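Local coordinates for fructose-2,6-bisphosphatase TIGAR B (Danio rerio, PDB 3E9C), which probably hydrolyses fructose 2,6-bisphosphate to fructose 6-phosphate and phosphate, thereby restraining glycolysis in favour of the pentose phosphate pathway, at residues 54-59 with 79-84. Sequence-based numbering, arbitrary orientation.
Sequences VFVSNL and TEMILD
V56 and M81 meet on the face of the sheet that helix 60-71 covers. CG1 of V56 sits between its own backbone N and carbonyl carbon (chi1 68°). This turns it toward the neighbouring strand, where it touches both M81 and L83. V56 CG1 lies 3.5 Å from M81 CG, the two side chains passing at a slant. L83 runs beside V56 in the same direction. Its CD2 is 3.2 Å from V56 CG1, closer than normal van der Waals contact, so the exact spacing is doubtful. On the same face, V54 CG1 touches M81 CG (4.0 Å), while its CG2 touches T79 CG2, the V54 and T79 side chains crossing at about a right angle. M81 then reaches A66 and E67 of the helix. The other face carries F55 and I82, side by side. The F55 ring takes I82 CB obliquely at CD1 (3.9 Å), and L139 and M143 of helix 125-147 pack on it too.

The strands are parallel. I82 N donates to V54 O (2.9 Å), V56 N to I82 O (3.0 Å) and D84 N to V56 O (2.8 Å). Beyond the strand, S57 OG accepts from L59 N in an ST turn and is also hydrogen-bonded to H183, inferred to stabilise the transition state.

Strand 53-56, helix 60-71 and strand 81-83 form a beta-alpha-beta unit, with 81-83 an edge strand of the histidine phosphatase sheet in this chain. The contact thus joins apolar packing on both faces to backbone bonding. The bond from S57 OG to H183 ties the inner strand's end to the catalytic site and probably helps to position H183.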
ATOM      1  N   VAL A  54      -8.844  -2.711  -3.468  1.00 21.92           N
ATOM      2  CA  VAL A  54      -8.276  -1.400  -3.742  1.00 21.43           C
ATOM      3  C   VAL A  54      -8.892  -0.385  -2.761  1.00 21.63           C
ATOM      4  O   VAL A  54     -10.116  -0.328  -2.617  1.00 21.37           O
ATOM      5  CB  VAL A  54      -8.542  -0.961  -5.217  1.00 22.12           C
ATOM      6  CG1 VAL A  54      -8.120   0.493  -5.431  1.00 20.36           C
ATOM      7  CG2 VAL A  54      -7.840  -1.906  -6.221  1.00 21.35           C
ATOM      8  N   PHE A  55      -8.028   0.384  -2.096  1.00 20.47           N
ATOM      9  CA  PHE A  55      -8.425   1.439  -1.165  1.00 20.85           C
ATOM     10  C   PHE A  55      -7.746   2.741  -1.556  1.00 20.87           C
ATOM     11  O   PHE A  55      -6.554   2.759  -1.917  1.00 20.20           O
ATOM     12  CB  PHE A  55      -8.077   1.053   0.268  1.00 20.14           C
ATOM     13  CG  PHE A  55      -8.536  -0.326   0.633  1.00 22.88           C
ATOM     14  CD1 PHE A  55      -9.860  -0.569   0.981  1.00 24.95           C
ATOM     15  CD2 PHE A  55      -7.644  -1.394   0.609  1.00 24.38           C
ATOM     16  CE1 PHE A  55     -10.286  -1.869   1.297  1.00 25.15           C
ATOM     17  CE2 PHE A  55      -8.063  -2.679   0.918  1.00 25.33           C
ATOM     18  CZ  PHE A  55      -9.373  -2.919   1.262  1.00 24.26           C
ATOM     19  N   VAL A  56      -8.509   3.825  -1.507  1.00 20.51           N
ATOM     20  CA  VAL A  56      -8.037   5.108  -2.027  1.00 21.25           C
ATOM     21  C   VAL A  56      -8.625   6.257  -1.212  1.00 20.77           C
ATOM     22  O   VAL A  56      -9.753   6.164  -0.737  1.00 20.25           O
ATOM     23  CB  VAL A  56      -8.331   5.239  -3.563  1.00 21.95           C
ATOM     24  CG1 VAL A  56      -9.832   5.331  -3.830  1.00 23.98           C
ATOM     25  CG2 VAL A  56      -7.636   6.454  -4.148  1.00 21.06           C
ATOM     26  N   SER A  57      -7.853   7.317  -0.989  1.00 21.41           N
ATOM     27  CA  SER A  57      -8.413   8.482  -0.311  1.00 23.31           C
ATOM     28  C   SER A  57      -9.538   9.079  -1.168  1.00 23.76           C
ATOM     29  O   SER A  57      -9.599   8.829  -2.374  1.00 24.15           O
ATOM     30  CB  SER A  57      -7.344   9.532  -0.025  1.00 23.53           C
ATOM     31  OG  SER A  57      -7.211  10.428  -1.094  1.00 26.08           O
ATOM     32  N   ASN A  58     -10.427   9.842  -0.547  1.00 24.97           N
ATOM     33  CA  ASN A  58     -11.545  10.478  -1.265  1.00 26.25           C
ATOM     34  C   ASN A  58     -11.128  11.641  -2.185  1.00 26.39           C
ATOM     35  O   ASN A  58     -11.979  12.233  -2.842  1.00 26.60           O
ATOM     36  CB  ASN A  58     -12.579  10.993  -0.261  1.00 26.55           C
ATOM     37  CG  ASN A  58     -11.982  11.999   0.731  1.00 29.58           C
ATOM     38  OD1 ASN A  58     -10.936  11.747   1.354  1.00 32.26           O
ATOM     39  ND2 ASN A  58     -12.637  13.142   0.874  1.00 31.95           N
ATOM     40  N   LEU A  59      -9.842  11.989  -2.212  1.00 26.81           N
ATOM     41  CA  LEU A  59      -9.373  13.125  -3.027  1.00 27.38           C
ATOM     42  C   LEU A  59      -9.165  12.736  -4.479  1.00 27.36           C
ATOM     43  O   LEU A  59      -8.589  11.686  -4.772  1.00 27.06           O
ATOM     44  CB  LEU A  59      -8.093  13.728  -2.444  1.00 27.77           C
ATOM     45  CG  LEU A  59      -8.324  14.581  -1.192  1.00 29.20           C
ATOM     46  CD1 LEU A  59      -8.292  13.743   0.073  1.00 29.03           C
ATOM     47  CD2 LEU A  59      -7.290  15.669  -1.115  1.00 32.52           C
ATOM     48  N   THR A  79     -12.397  -6.012  -9.443  1.00 27.52           N
ATOM     49  CA  THR A  79     -12.110  -5.451  -8.128  1.00 27.52           C
ATOM     50  C   THR A  79     -12.682  -4.042  -8.017  1.00 28.70           C
ATOM     51  O   THR A  79     -12.375  -3.178  -8.843  1.00 28.69           O
ATOM     52  CB  THR A  79     -10.593  -5.425  -7.856  1.00 27.80           C
ATOM     53  OG1 THR A  79     -10.085  -6.764  -7.880  1.00 25.96           O
ATOM     54  CG2 THR A  79     -10.282  -4.787  -6.483  1.00 26.90           C
ATOM     55  N   GLU A  80     -13.519  -3.824  -7.007  1.00 29.82           N
ATOM     56  CA  GLU A  80     -14.125  -2.515  -6.765  1.00 31.91           C
ATOM     57  C   GLU A  80     -13.209  -1.625  -5.915  1.00 31.33           C
ATOM     58  O   GLU A  80     -12.561  -2.091  -4.974  1.00 31.81           O
ATOM     59  CB  GLU A  80     -15.480  -2.663  -6.058  1.00 32.91           C
ATOM     60  CG  GLU A  80     -15.385  -3.348  -4.685  1.00 38.50           C
ATOM     61  CD  GLU A  80     -16.661  -3.241  -3.851  1.00 45.64           C
ATOM     62  OE1 GLU A  80     -17.665  -2.652  -4.332  1.00 49.69           O
ATOM     63  OE2 GLU A  80     -16.650  -3.746  -2.701  1.00 48.57           O
ATOM     64  N   MET A  81     -13.173  -0.350  -6.264  1.00 30.46           N
ATOM     65  CA  MET A  81     -12.395   0.648  -5.563  1.00 29.81           C
ATOM     66  C   MET A  81     -13.193   1.131  -4.351  1.00 29.28           C
ATOM     67  O   MET A  81     -14.350   1.534  -4.498  1.00 28.85           O
ATOM     68  CB  MET A  81     -12.149   1.810  -6.525  1.00 30.59           C
ATOM     69  CG  MET A  81     -11.241   2.917  -6.015  1.00 30.73           C
ATOM     70  SD  MET A  81     -11.000   4.214  -7.267  1.00 32.14           S
ATOM     71  CE  MET A  81     -10.260   3.272  -8.566  1.00 27.92           C
ATOM     72  N   ILE A  82     -12.586   1.086  -3.164  1.00 27.70           N
ATOM     73  CA  ILE A  82     -13.231   1.601  -1.957  1.00 27.13           C
ATOM     74  C   ILE A  82     -12.577   2.938  -1.589  1.00 26.90           C
ATOM     75  O   ILE A  82     -11.348   3.006  -1.439  1.00 26.01           O
ATOM     76  CB  ILE A  82     -13.081   0.630  -0.759  1.00 27.09           C
ATOM     77  CG1 ILE A  82     -13.779  -0.719  -1.017  1.00 29.04           C
ATOM     78  CG2 ILE A  82     -13.598   1.271   0.512  1.00 26.52           C
ATOM     79  CD1 ILE A  82     -15.282  -0.629  -1.157  1.00 30.89           C
ATOM     80  N   LEU A  83     -13.389   3.990  -1.467  1.00 26.17           N
ATOM     81  CA  LEU A  83     -12.913   5.294  -0.988  1.00 26.02           C
ATOM     82  C   LEU A  83     -12.915   5.332   0.538  1.00 25.50           C
ATOM     83  O   LEU A  83     -13.939   5.062   1.172  1.00 25.88           O
ATOM     84  CB  LEU A  83     -13.766   6.459  -1.529  1.00 26.08           C
ATOM     85  CG  LEU A  83     -14.067   6.609  -3.027  1.00 27.74           C
ATOM     86  CD1 LEU A  83     -14.787   7.936  -3.319  1.00 26.45           C
ATOM     87  CD2 LEU A  83     -12.816   6.511  -3.875  1.00 28.61           C
ATOM     88  N   ASP A  84     -11.767   5.664   1.127  1.00 24.29           N
ATOM     89  CA  ASP A  84     -11.653   5.728   2.570  1.00 23.32           C
ATOM     90  C   ASP A  84     -11.007   7.053   2.982  1.00 22.55           C
ATOM     91  O   ASP A  84      -9.821   7.276   2.710  1.00 22.32           O
ATOM     92  CB  ASP A  84     -10.859   4.533   3.115  1.00 23.47           C
ATOM     93  CG  ASP A  84     -10.986   4.379   4.638  1.00 24.90           C
ATOM     94  OD1 ASP A  84     -11.246   5.388   5.347  1.00 24.41           O
ATOM     95  OD2 ASP A  84     -10.842   3.230   5.135  1.00 27.21           O
TER
HETATM   96  O   HOH W   1     -11.741  -3.178  -2.826  1.00 28.59           O